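Local coordinates for putative uncharacterized protein (Actinomyces odontolyticus, PDB 3UP9), which probably binds L-methionine as the lipid-anchored, substrate-binding component of a bacterial uptake system, being a member of the NlpA lipoprotein family, at residues Gly129-Pro134 and Val145-Asn150; Gly107-Ile112 and Phe151-Val156; Leu90-Asn95 and Leu122-Thr127. All blocks are in the same frame, centred on the assembly; numbering follows the deposited sequence.

In the fold
All three contacts lie in one of the two lobes that hold the bound selenomethionine between them, as in periplasmic-type binding proteins. Along the chain the segments run 90-95, 107-112, 122-127, 129-134, 145-150 and 151-156. Contact 1 is therefore nested inside the loop closed by contact 2, while the segments of contacts 2 and 3 alternate. Contacts 2 and 3, their centres 11 Å apart, both reach the five-stranded mixed sheet, and helix 115-127 of contact 3 packs on contact 2; contact 1 is a separate two-stranded ribbon, its centre 13 Å from each of the others. From contact 3, which is buried and nearest the ligand, the lobe builds outward through contact 2 to the surface at contact 1.

Contact 1 (Gly129-Pro134 and Val145-Asn150); sequences GLVSIP and VTKLKN
Val145 and Ile133 lie side by side and point the same way, with Val145 CG1 3.9 Å from Ile133 CG1. Val145 CG1 is anti to its own carbonyl carbon (chi1 -59°), which directs it at the isoleucine, while its other methyl, CG2, comes within 4.2 Å of Val131 CB. Beyond these segments, Ile133 rests on Ala126 and Val145 on Leu122, both of helix 115-127. On the other side of the ribbon Ser132 and Thr146 face each other through their beta carbons, CB to CB 4.1 Å.

The backbone between them is a short antiparallel pairing, strand 131-132 with strand 146-147, the paired arms of a beta hairpin with a long connecting loop. Ser132 and Thr146 form the hydrogen-bonded pair: Ser132 N reaches Thr146 O at 2.8 Å, and Thr146 N returns to Ser132 O at 3.0 Å. Val131 and Lys147 make the non-hydrogen-bonded pair. Past it, Leu148 N donates to Leu130 O over 3.0 Å.

Leu148 folds back over the start of the first arm, its CD1 3.4 Å from Gly129 O and also near Val131 C and Ser132 CB. Leu130 and Lys149 cross at about a right angle, Leu130 CD1 meeting Lys149 CG at 3.9 Å. The NZ of Lys149 makes a weak hydrogen bond to a tetraethylene glycol, probably from the crystallisation liquor. Leu130 also touches Phe151 of the neighbouring strand 151-156.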
loop_
_atom_site.group_PDB
_atom_site.type_symbol
_atom_site.label_atom_id
_atom_site.label_comp_id
_atom_site.label_asym_id
_atom_site.label_seq_id
_atom_site.Cartn_x
_atom_site.Cartn_y
_atom_site.Cartn_z
ATOM N N GLY A 129 5.103 21.507 5.398
ATOM C CA GLY A 129 4.655 22.711 6.089
ATOM C C GLY A 129 3.180 23.054 5.915
ATOM O O GLY A 129 2.771 24.142 6.277
ATOM N N LEU A 130 2.363 22.117 5.398
ATOM C CA LEU A 130 0.957 22.384 5.031
ATOM C C LEU A 130 -0.046 22.080 6.152
ATOM O O LEU A 130 -1.099 22.703 6.217
ATOM C CB LEU A 130 0.594 21.643 3.728
ATOM C CG LEU A 130 -0.702 21.995 2.984
ATOM C CD1 LEU A 130 -0.559 23.394 2.443
ATOM C CD2 LEU A 130 -1.026 21.028 1.836
ATOM N N VAL A 131 0.256 21.107 7.009
ATOM C CA VAL A 131 -0.492 20.899 8.242
ATOM C C VAL A 131 0.463 20.755 9.459
ATOM O O VAL A 131 1.646 20.398 9.368
ATOM C CB VAL A 131 -1.452 19.671 8.150
ATOM C CG1 VAL A 131 -2.368 19.770 6.924
ATOM C CG2 VAL A 131 -0.671 18.350 8.144
ATOM N N SER A 132 -0.071 21.034 10.618
ATOM C CA SER A 132 0.650 20.856 11.879
ATOM C C SER A 132 0.034 19.660 12.632
ATOM O O SER A 132 -1.196 19.600 12.760
ATOM C CB SER A 132 0.526 22.143 12.669
ATOM O OG SER A 132 0.540 21.839 14.003
ATOM N N ILE A 133 0.832 18.669 13.044
ATOM C CA ILE A 133 0.278 17.542 13.847
ATOM C C ILE A 133 0.618 17.695 15.337
ATOM O O ILE A 133 1.781 17.766 15.688
ATOM C CB ILE A 133 0.762 16.165 13.344
ATOM C CG1 ILE A 133 0.402 15.992 11.860
ATOM C CG2 ILE A 133 0.127 15.081 14.218
ATOM C CD1 ILE A 133 1.438 15.287 11.028
ATOM N N PRO A 134 -0.387 17.728 16.227
ATOM C CA PRO A 134 0.021 17.896 17.636
ATOM C C PRO A 134 0.900 16.710 18.150
ATOM O O PRO A 134 0.672 15.562 17.711
ATOM C CB PRO A 134 -1.317 17.949 18.362
ATOM C CG PRO A 134 -2.215 17.080 17.532
ATOM C CD PRO A 134 -1.749 17.170 16.108
ATOM N N VAL A 145 -5.611 17.604 12.931
ATOM C CA VAL A 145 -4.427 18.367 12.471
ATOM C C VAL A 145 -4.823 19.857 12.319
ATOM O O VAL A 145 -6.019 20.166 12.342
ATOM C CB VAL A 145 -3.833 17.769 11.194
ATOM C CG1 VAL A 145 -3.438 16.335 11.482
ATOM C CG2 VAL A 145 -4.809 17.856 10.019
ATOM N N THR A 146 -3.855 20.781 12.268
ATOM C CA THR A 146 -4.163 22.209 12.110
ATOM C C THR A 146 -3.690 22.570 10.733
ATOM O O THR A 146 -2.546 22.320 10.408
ATOM C CB THR A 146 -3.433 23.148 13.117
ATOM O OG1 THR A 146 -3.721 22.739 14.450
ATOM C CG2 THR A 146 -3.842 24.631 12.930
ATOM N N LYS A 147 -4.566 23.168 9.938
ATOM C CA LYS A 147 -4.257 23.523 8.557
ATOM C C LYS A 147 -3.426 24.780 8.620
ATOM O O LYS A 147 -3.750 25.682 9.372
ATOM C CB LYS A 147 -5.562 23.678 7.742
ATOM C CG LYS A 147 -6.023 22.360 7.102
ATOM C CD LYS A 147 -7.515 22.037 7.159
ATOM C CE LYS A 147 -8.409 23.161 6.674
ATOM N NZ LYS A 147 -9.723 22.566 6.325
ATOM N N LEU A 148 -2.308 24.829 7.896
ATOM C CA LEU A 148 -1.425 26.035 7.947
ATOM C C LEU A 148 -1.581 26.958 6.730
ATOM O O LEU A 148 -0.990 28.032 6.696
ATOM C CB LEU A 148 0.039 25.659 8.197
ATOM C CG LEU A 148 0.353 24.948 9.527
ATOM C CD1 LEU A 148 1.780 24.395 9.490
ATOM C CD2 LEU A 148 0.163 25.857 10.707
ATOM N N LYS A 149 -2.407 26.554 5.763
ATOM C CA LYS A 149 -2.846 27.408 4.645
ATOM C C LYS A 149 -4.353 27.170 4.508
ATOM O O LYS A 149 -4.883 26.227 5.069
ATOM C CB LYS A 149 -2.098 27.042 3.342
ATOM C CG LYS A 149 -0.566 27.140 3.407
ATOM C CD LYS A 149 -0.050 28.603 3.433
ATOM C CE LYS A 149 1.468 28.777 3.673
ATOM N NZ LYS A 149 2.376 28.726 2.485
ATOM N N ASN A 150 -5.067 28.019 3.793
ATOM C CA ASN A 150 -6.508 27.855 3.650
ATOM C C ASN A 150 -6.882 26.919 2.486
ATOM O O ASN A 150 -6.855 27.306 1.318
ATOM C CB ASN A 150 -7.195 29.209 3.473
ATOM C CG ASN A 150 -8.709 29.072 3.432
ATOM O OD1 ASN A 150 -9.327 29.248 2.389
ATOM N ND2 ASN A 150 -9.308 28.704 4.563
#

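Contact 2 (Gly107-Ile112 and Phe151-Val156); sequences GTIGII and FDFREV
Five backbone hydrogen bonds join Gly107-Ile112 to Phe151-Val156 as parallel strands. Asp152 N donates to Gly107 O at 2.9 Å, and Asp152 O in turn accepts from Ile109 N. Arg154 is gripped the same way: its N reaches Ile109 O at 2.8 Å and its O takes Ile111 N at 3.0 Å. Val156 N closes the series on Ile111 O. Asp152 and Arg154 each use both N-H and C=O toward the first strand, while Val156 gives only its N-H, as in regular parallel pairing.

On the face bearing the aromatic residues, Phe151 and Phe153 meet Ile109 and Ile111. Ile109 CD1 lies 4.0 Å from Phe151 CE2. Ile111 CG1 is anti to the backbone N (chi1 -167°), and the chain beyond it puts CD1 3.8 Å from Phe153 CE1. The two rings also meet: CE2 of Phe151 sits over the centre of the Phe153 ring, 3.4 Å above its plane. An alanine in place of Ile111 would probably open a gap beside the Phe153 ring and leave it freer to shift. On the other face Thr108 CG2 approaches Arg154 NH2 at 4.2 Å.

The pair belongs to a beta-alpha-beta crossover whose connection carries helix 115-127 and then the hairpin of contact 1. Leu122 and Leu125 of that helix cover Phe153, and Gln118 binds Glu155 OE2. Strand 151-156 is outermost in the sheet, while strand 107-112 has strand 170-173 as its other neighbour, through Gly110.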
loop_
_atom_site.group_PDB
_atom_site.type_symbol
_atom_site.label_atom_id
_atom_site.label_comp_id
_atom_site.label_asym_id
_atom_site.label_seq_id
_atom_site.Cartn_x
_atom_site.Cartn_y
_atom_site.Cartn_z
ATOM N N GLY A 107 -8.510 25.889 -1.999
ATOM C CA GLY A 107 -8.296 24.745 -2.889
ATOM C C GLY A 107 -8.582 23.443 -2.163
ATOM O O GLY A 107 -8.877 23.462 -0.972
ATOM N N THR A 108 -8.488 22.322 -2.866
ATOM C CA THR A 108 -8.910 21.034 -2.317
ATOM C C THR A 108 -7.833 19.947 -2.459
ATOM O O THR A 108 -7.118 19.933 -3.424
ATOM C CB THR A 108 -10.170 20.551 -3.031
ATOM O OG1 THR A 108 -9.919 20.556 -4.429
ATOM C CG2 THR A 108 -11.413 21.433 -2.655
ATOM N N ILE A 109 -7.712 19.060 -1.465
ATOM C CA ILE A 109 -6.766 17.947 -1.500
ATOM C C ILE A 109 -7.569 16.715 -1.149
ATOM O O ILE A 109 -8.132 16.636 -0.080
ATOM C CB ILE A 109 -5.574 18.094 -0.527
ATOM C CG1 ILE A 109 -4.752 19.365 -0.852
ATOM C CG2 ILE A 109 -4.678 16.842 -0.569
ATOM C CD1 ILE A 109 -3.493 19.559 -0.027
ATOM N N GLY A 110 -7.660 15.797 -2.107
ATOM C CA GLY A 110 -8.187 14.463 -1.870
ATOM C C GLY A 110 -7.300 13.643 -0.958
ATOM O O GLY A 110 -6.075 13.623 -1.116
ATOM N N ILE A 111 -7.913 12.953 -0.013
ATOM C CA ILE A 111 -7.194 12.183 0.999
ATOM C C ILE A 111 -8.002 10.905 1.269
ATOM O O ILE A 111 -9.219 10.931 1.343
ATOM C CB ILE A 111 -6.991 13.038 2.286
ATOM C CG1 ILE A 111 -5.981 12.404 3.260
ATOM C CG2 ILE A 111 -8.342 13.359 2.968
ATOM C CD1 ILE A 111 -5.348 13.421 4.217
ATOM N N ILE A 112 -7.316 9.779 1.368
ATOM C CA ILE A 112 -7.946 8.496 1.648
ATOM C C ILE A 112 -8.700 8.516 3.009
ATOM O O ILE A 112 -8.407 9.309 3.936
ATOM C CB ILE A 112 -6.860 7.360 1.619
ATOM C CG1 ILE A 112 -7.492 6.004 1.255
ATOM C CG2 ILE A 112 -6.094 7.329 2.959
ATOM C CD1 ILE A 112 -6.525 4.905 0.875
ATOM N N PHE A 151 -7.217 25.680 2.819
ATOM C CA PHE A 151 -7.699 24.722 1.848
ATOM C C PHE A 151 -8.655 23.747 2.580
ATOM O O PHE A 151 -8.769 23.815 3.791
ATOM C CB PHE A 151 -6.503 23.981 1.228
ATOM C CG PHE A 151 -5.806 23.044 2.199
ATOM C CD1 PHE A 151 -4.814 23.508 3.060
ATOM C CD2 PHE A 151 -6.159 21.713 2.267
ATOM C CE1 PHE A 151 -4.212 22.648 3.967
ATOM C CE2 PHE A 151 -5.565 20.849 3.198
ATOM C CZ PHE A 151 -4.608 21.320 4.048
ATOM N N ASP A 152 -9.322 22.850 1.854
ATOM C CA ASP A 152 -10.147 21.786 2.422
ATOM C C ASP A 152 -9.660 20.415 1.993
ATOM O O ASP A 152 -9.321 20.205 0.825
ATOM C CB ASP A 152 -11.603 21.952 1.973
ATOM C CG ASP A 152 -12.177 23.265 2.413
ATOM O OD1 ASP A 152 -11.986 23.619 3.595
ATOM O OD2 ASP A 152 -12.791 23.958 1.582
ATOM N N PHE A 153 -9.636 19.479 2.935
ATOM C CA PHE A 153 -9.478 18.085 2.585
ATOM C C PHE A 153 -10.785 17.509 2.084
ATOM O O PHE A 153 -11.861 17.890 2.533
ATOM C CB PHE A 153 -9.035 17.266 3.780
ATOM C CG PHE A 153 -7.623 17.525 4.218
ATOM C CD1 PHE A 153 -6.575 17.014 3.503
ATOM C CD2 PHE A 153 -7.361 18.235 5.390
ATOM C CE1 PHE A 153 -5.275 17.240 3.915
ATOM C CE2 PHE A 153 -6.065 18.438 5.823
ATOM C CZ PHE A 153 -5.023 17.944 5.071
ATOM N N ARG A 154 -10.703 16.598 1.142
ATOM C CA ARG A 154 -11.897 15.836 0.756
ATOM C C ARG A 154 -11.589 14.363 0.814
ATOM O O ARG A 154 -10.747 13.864 0.059
ATOM C CB ARG A 154 -12.369 16.201 -0.646
ATOM C CG ARG A 154 -12.717 17.647 -0.798
ATOM C CD ARG A 154 -13.987 17.992 -0.080
ATOM N NE ARG A 154 -14.446 19.182 -0.758
ATOM C CZ ARG A 154 -15.159 19.184 -1.888
ATOM N NH1 ARG A 154 -15.599 18.043 -2.464
ATOM N NH2 ARG A 154 -15.457 20.356 -2.426
ATOM N N GLU A 155 -12.265 13.676 1.729
ATOM C CA GLU A 155 -12.078 12.243 1.927
ATOM C C GLU A 155 -12.669 11.531 0.777
ATOM O O GLU A 155 -13.766 11.802 0.389
ATOM C CB GLU A 155 -12.780 11.769 3.165
ATOM C CG GLU A 155 -12.119 12.163 4.459
ATOM C CD GLU A 155 -12.629 11.280 5.591
ATOM O OE1 GLU A 155 -13.760 10.778 5.460
ATOM O OE2 GLU A 155 -11.898 11.055 6.574
ATOM N N VAL A 156 -11.920 10.595 0.242
ATOM C CA VAL A 156 -12.292 9.852 -0.915
ATOM C C VAL A 156 -11.926 8.421 -0.547
ATOM O O VAL A 156 -10.977 8.183 0.219
ATOM C CB VAL A 156 -11.515 10.425 -2.115
ATOM C CG1 VAL A 156 -11.277 9.406 -3.192
ATOM C CG2 VAL A 156 -12.262 11.613 -2.688
#

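Contact 3 (Leu90-Asn95 and Leu122-Thr127); sequences LGVFSN and LELLAT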
loop_
_atom_site.group_PDB
_atom_site.type_symbol
_atom_site.label_atom_id
_atom_site.label_comp_id
_atom_site.label_asym_id
_atom_site.label_seq_id
_atom_site.Cartn_x
_atom_site.Cartn_y
_atom_site.Cartn_z
ATOM N N LEU A 90 4.686 7.074 -0.783
ATOM C CA LEU A 90 3.424 7.764 -0.926
ATOM C C LEU A 90 3.687 9.049 -1.677
ATOM O O LEU A 90 4.732 9.714 -1.471
ATOM C CB LEU A 90 2.800 8.023 0.441
ATOM C CG LEU A 90 1.343 8.480 0.496
ATOM C CD1 LEU A 90 0.355 7.456 -0.131
ATOM C CD2 LEU A 90 1.014 8.851 1.944
ATOM N N GLY A 91 2.776 9.395 -2.580
ATOM C CA GLY A 91 2.936 10.616 -3.348
ATOM C C GLY A 91 1.729 11.541 -3.318
ATOM O O GLY A 91 0.597 11.128 -3.076
ATOM N N VAL A 92 2.016 12.811 -3.536
ATOM C CA VAL A 92 1.049 13.836 -3.832
ATOM C C VAL A 92 1.068 13.895 -5.340
ATOM O O VAL A 92 2.143 13.979 -5.971
ATOM C CB VAL A 92 1.423 15.196 -3.224
ATOM C CG1 VAL A 92 0.371 16.246 -3.614
ATOM C CG2 VAL A 92 1.578 15.074 -1.708
ATOM N N PHE A 93 -0.123 13.771 -5.902
ATOM C CA PHE A 93 -0.335 13.822 -7.315
ATOM C C PHE A 93 -1.288 14.927 -7.632
ATOM O O PHE A 93 -2.013 15.394 -6.771
ATOM C CB PHE A 93 -0.901 12.466 -7.786
ATOM C CG PHE A 93 0.050 11.315 -7.567
ATOM C CD1 PHE A 93 0.088 10.630 -6.359
ATOM C CD2 PHE A 93 0.937 10.939 -8.557
ATOM C CE1 PHE A 93 0.965 9.565 -6.163
ATOM C CE2 PHE A 93 1.820 9.878 -8.362
ATOM C CZ PHE A 93 1.809 9.176 -7.176
ATOM N N SER A 94 -1.283 15.341 -8.890
ATOM C CA SER A 94 -2.190 16.363 -9.381
ATOM C C SER A 94 -2.264 16.285 -10.909
ATOM O O SER A 94 -1.308 15.930 -11.557
ATOM C CB SER A 94 -1.671 17.736 -8.917
ATOM O OG SER A 94 -2.285 18.831 -9.541
ATOM N N ASN A 95 -3.418 16.638 -11.466
ATOM C CA ASN A 95 -3.522 16.940 -12.886
ATOM C C ASN A 95 -3.642 18.437 -13.186
ATOM O O ASN A 95 -3.773 18.800 -14.365
ATOM C CB ASN A 95 -4.703 16.212 -13.522
ATOM C CG ASN A 95 -4.505 14.727 -13.592
ATOM O OD1 ASN A 95 -3.389 14.215 -13.549
ATOM N ND2 ASN A 95 -5.588 14.027 -13.663
ATOM N N LEU A 122 -1.347 12.623 5.922
ATOM C CA LEU A 122 -1.214 13.782 6.823
ATOM C C LEU A 122 0.230 14.040 7.244
ATOM O O LEU A 122 0.670 15.181 7.168
ATOM C CB LEU A 122 -2.197 13.717 8.016
ATOM C CG LEU A 122 -3.675 13.975 7.556
ATOM C CD1 LEU A 122 -4.646 13.706 8.701
ATOM C CD2 LEU A 122 -3.855 15.361 6.941
ATOM N N GLU A 123 0.991 13.006 7.609
ATOM C CA GLU A 123 2.438 13.175 7.933
ATOM C C GLU A 123 3.221 13.743 6.724
ATOM O O GLU A 123 4.106 14.593 6.868
ATOM C CB GLU A 123 3.110 11.841 8.291
ATOM C CG GLU A 123 2.409 10.935 9.286
ATOM C CD GLU A 123 2.427 11.446 10.692
ATOM O OE1 GLU A 123 3.010 12.541 10.896
ATOM O OE2 GLU A 123 1.860 10.748 11.586
ATOM N N LEU A 124 2.928 13.194 5.545
ATOM C CA LEU A 124 3.621 13.573 4.342
ATOM C C LEU A 124 3.381 15.044 4.129
ATOM O O LEU A 124 4.331 15.755 3.819
ATOM C CB LEU A 124 3.138 12.758 3.115
ATOM C CG LEU A 124 3.813 13.140 1.803
ATOM C CD1 LEU A 124 5.313 12.860 1.968
ATOM C CD2 LEU A 124 3.182 12.352 0.669
ATOM N N LEU A 125 2.124 15.500 4.307
ATOM C CA LEU A 125 1.800 16.914 4.143
ATOM C C LEU A 125 2.476 17.781 5.235
ATOM O O LEU A 125 2.895 18.893 4.930
ATOM C CB LEU A 125 0.269 17.151 4.009
ATOM C CG LEU A 125 -0.455 16.449 2.804
ATOM C CD1 LEU A 125 -1.975 16.546 2.863
ATOM C CD2 LEU A 125 0.061 16.953 1.474
ATOM N N ALA A 126 2.594 17.281 6.479
ATOM C CA ALA A 126 3.384 17.955 7.530
ATOM C C ALA A 126 4.825 18.196 7.094
ATOM O O ALA A 126 5.356 19.221 7.431
ATOM C CB ALA A 126 3.372 17.182 8.842
ATOM N N THR A 127 5.467 17.282 6.354
ATOM C CA THR A 127 6.891 17.495 5.967
ATOM C C THR A 127 6.993 18.677 5.038
ATOM O O THR A 127 8.048 19.250 4.933
ATOM C CB THR A 127 7.560 16.282 5.235
ATOM O OG1 THR A 127 6.880 15.996 3.978
ATOM C CG2 THR A 127 7.597 15.035 6.147
#
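Leu124 CD2 is the atom most of this contact turns on: it lies 3.7 Å from Leu90 O, 4.3 Å from Leu90 CG and 4.0 Å from Val92 CG2. This is helix-on-sheet packing within an alpha/beta lobe of the periplasmic binding-protein type, with the 122-127 part of helix 115-127 laid over strand 91-93. The axes of these two short segments pass 9.7 Å apart at 81°, so the strand meets the helix over a short length and the contact is carried by a few methyl groups.

Val92 CG2 reaches two leucines at once, Leu124 CD2 and, again at 4.0 Å, Leu125 CD2. Both leucines approach it obliquely, from successive positions on the helix. Their CG atoms leave differently, Leu124 CG anti to the backbone N (chi1 179°) and Leu125 CG anti to the carbonyl carbon (chi1 -60°), and from each the CD2 branch ends at the valine. All the residues that touch are buried, and the bonding between the segments is purely van der Waals.

The strand is held from both sides, by strand 170-173 through Gly91 and Phe93 and by strand 191-192 through Val92. A CB on Gly91 would run into Phe93 CE1. Leu90 also touches Asn174 and Arg120, which line the ligand pocket, and its side chain is about 5 Å from the bound selenomethionine. On the helix side, Ala126 N bonds to Leu122 O. Near the end of this segment Thr127 turns its hydroxyl back onto the helix, OG1 donating to Leu124 O at 2.6 Å.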